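Local coordinates for protein interleukin-20 receptor subunit beta (Homo sapiens, PDB 6DF3) that pairs with IL20RA or IL22RA1 to form cell-surface receptors that bind the cytokines IL20 and IL24, and with IL20RA also IL19, at residues Gln5-Leu10 / Leu77-Thr82. The protein carries 1 engineered substitution. Numbering follows the deposited sequence.
Sequences QNLSVL and LRVRAT
Leu-7 packs obliquely across Val-79 between the two sheets of a fibronectin type III beta-sandwich, a good example of segments from facing sheets meeting through side chains alone. The methyl CD2 of Leu-7 rests 3.6 Å from CG1 of Val-79, and CG and CD1 of Leu-7 both lie 4.0 Å from the same CG1, so the valine methyl sits against the side of the leucine's branched end, nearest CD2. Val-79 presents that methyl because its chi1 of 64° sets CG1 between the backbone N and the carbonyl carbon. Two residues later in 5-10 and two earlier in 77-82, CG2 of Val-9 touches CD1 of Leu-77 at 3.9 Å, the two side chains running nearly perpendicular. The backbones stay well apart, with 8.5 Å between the CA atoms of Leu-7 and Val-79, and their hydrogen bonds go to strands of their own sheets: Ser-8 pairs with Met-19 and Leu-77 with Leu-93. Further apolar groups extend the layer, Trp-20 against Leu-7, Phe-97 against Val-9, and Val-34 and Pro-4 against Val-79. Alternation along strand 74-83 turns Arg-78 to the other face, where it forms a salt bridge with Glu-35 and cation-pi contacts with Trp-49 and Trp-90. With only aliphatic carbons meeting between the segments, the attraction is dispersive and hydrophobic, and it depends on shape rather than on bond direction: alternate residues of each segment supply part of the apolar surface through which the two sheets of this N-terminal extracellular domain pack.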
loop_
_atom_site.group_PDB
_atom_site.type_symbol
_atom_site.label_atom_id
_atom_site.label_comp_id
_atom_site.label_asym_id
_atom_site.label_seq_id
_atom_site.Cartn_x
_atom_site.Cartn_y
_atom_site.Cartn_z
ATOM N N GLN C 5 -21.906 -21.081 21.277
ATOM C CA GLN C 5 -21.234 -20.845 22.541
ATOM C C GLN C 5 -19.752 -21.129 22.338
ATOM O O GLN C 5 -19.357 -21.634 21.283
ATOM C CB GLN C 5 -21.821 -21.758 23.625
ATOM C CG GLN C 5 -23.292 -21.482 24.027
ATOM C CD GLN C 5 -23.547 -20.033 24.485
ATOM O OE1 GLN C 5 -22.690 -19.420 25.114
ATOM N NE2 GLN C 5 -24.715 -19.474 24.145
ATOM N N ASN C 6 -18.946 -20.775 23.342
ATOM C CA ASN C 6 -17.511 -21.055 23.382
ATOM C C ASN C 6 -16.779 -20.390 22.183
ATOM O O ASN C 6 -16.074 -21.009 21.430
ATOM C CB ASN C 6 -17.288 -22.573 23.497
ATOM C CG ASN C 6 -18.156 -23.213 24.626
ATOM O OD1 ASN C 6 -19.240 -23.830 24.408
ATOM N ND2 ASN C 6 -17.704 -23.006 25.853
ATOM N N LEU C 7 -17.003 -19.104 22.009
ATOM C CA LEU C 7 -16.364 -18.365 20.953
ATOM C C LEU C 7 -14.954 -18.069 21.338
ATOM O O LEU C 7 -14.713 -17.598 22.473
ATOM C CB LEU C 7 -17.021 -17.021 20.728
ATOM C CG LEU C 7 -18.194 -17.087 19.764
ATOM C CD1 LEU C 7 -19.300 -17.966 20.289
ATOM C CD2 LEU C 7 -18.697 -15.705 19.498
ATOM N N SER C 8 -14.038 -18.325 20.401
ATOM C CA SER C 8 -12.655 -17.917 20.561
ATOM C C SER C 8 -11.984 -17.624 19.186
ATOM O O SER C 8 -12.480 -18.033 18.153
ATOM C CB SER C 8 -11.883 -18.979 21.400
ATOM O OG SER C 8 -11.529 -20.096 20.596
ATOM N N VAL C 9 -10.876 -16.891 19.198
ATOM C CA VAL C 9 -10.064 -16.683 18.009
ATOM C C VAL C 9 -8.728 -17.420 18.168
ATOM O O VAL C 9 -7.993 -17.123 19.066
ATOM C CB VAL C 9 -9.811 -15.175 17.744
ATOM C CG1 VAL C 9 -8.975 -14.987 16.481
ATOM C CG2 VAL C 9 -11.137 -14.409 17.566
ATOM N N LEU C 10 -8.415 -18.326 17.255
ATOM C CA LEU C 10 -7.082 -18.838 17.037
ATOM C C LEU C 10 -6.387 -18.034 15.913
ATOM O O LEU C 10 -6.800 -18.087 14.751
ATOM C CB LEU C 10 -7.155 -20.304 16.638
ATOM C CG LEU C 10 -5.836 -21.010 16.290
ATOM C CD1 LEU C 10 -4.986 -21.042 17.547
ATOM C CD2 LEU C 10 -6.129 -22.419 15.790
ATOM N N LEU C 77 -16.334 -9.336 17.649
ATOM C CA LEU C 77 -16.850 -10.296 16.689
ATOM C C LEU C 77 -18.104 -10.937 17.316
ATOM O O LEU C 77 -18.180 -11.104 18.520
ATOM C CB LEU C 77 -15.781 -11.322 16.447
ATOM C CG LEU C 77 -14.593 -10.841 15.602
ATOM C CD1 LEU C 77 -13.422 -11.768 15.857
ATOM C CD2 LEU C 77 -15.018 -10.909 14.154
ATOM N N ARG C 78 -19.126 -11.183 16.502
ATOM C CA ARG C 78 -20.285 -11.906 16.940
ATOM C C ARG C 78 -20.778 -12.878 15.890
ATOM O O ARG C 78 -20.606 -12.672 14.699
ATOM C CB ARG C 78 -21.393 -10.949 17.302
ATOM C CG ARG C 78 -21.913 -10.117 16.165
ATOM C CD ARG C 78 -23.071 -9.226 16.640
ATOM N NE ARG C 78 -23.766 -8.636 15.520
ATOM C CZ ARG C 78 -24.766 -7.773 15.647
ATOM N NH1 ARG C 78 -25.230 -7.429 16.829
ATOM N NH2 ARG C 78 -25.314 -7.264 14.575
ATOM N N VAL C 79 -21.438 -13.912 16.327
ATOM C CA VAL C 79 -21.859 -14.965 15.410
ATOM C C VAL C 79 -23.253 -15.456 15.741
ATOM O O VAL C 79 -23.659 -15.450 16.893
ATOM C CB VAL C 79 -20.882 -16.131 15.443
ATOM C CG1 VAL C 79 -20.872 -16.772 16.823
ATOM C CG2 VAL C 79 -21.220 -17.179 14.369
ATOM N N ARG C 80 -24.011 -15.857 14.738
ATOM C CA ARG C 80 -25.312 -16.453 15.029
ATOM C C ARG C 80 -25.581 -17.601 14.093
ATOM O O ARG C 80 -24.910 -17.760 13.078
ATOM C CB ARG C 80 -26.421 -15.409 14.928
ATOM C CG ARG C 80 -26.826 -15.004 13.507
ATOM C CD ARG C 80 -27.983 -14.010 13.478
ATOM N NE ARG C 80 -28.079 -13.433 12.138
ATOM C CZ ARG C 80 -28.907 -12.450 11.782
ATOM N NH1 ARG C 80 -29.774 -11.931 12.639
ATOM N NH2 ARG C 80 -28.864 -11.993 10.530
ATOM N N ALA C 81 -26.581 -18.395 14.444
ATOM C CA ALA C 81 -26.928 -19.551 13.678
ATOM C C ALA C 81 -28.276 -19.330 13.032
ATOM O O ALA C 81 -29.120 -18.665 13.607
ATOM C CB ALA C 81 -26.966 -20.756 14.583
ATOM N N THR C 82 -28.420 -19.876 11.823
ATOM C CA THR C 82 -29.671 -19.899 11.053
ATOM C C THR C 82 -30.052 -21.319 10.605
ATOM O O THR C 82 -29.191 -22.192 10.357
ATOM C CB THR C 82 -29.641 -19.013 9.768
ATOM O OG1 THR C 82 -28.359 -19.081 9.126
ATOM C CG2 THR C 82 -29.940 -17.555 10.103
#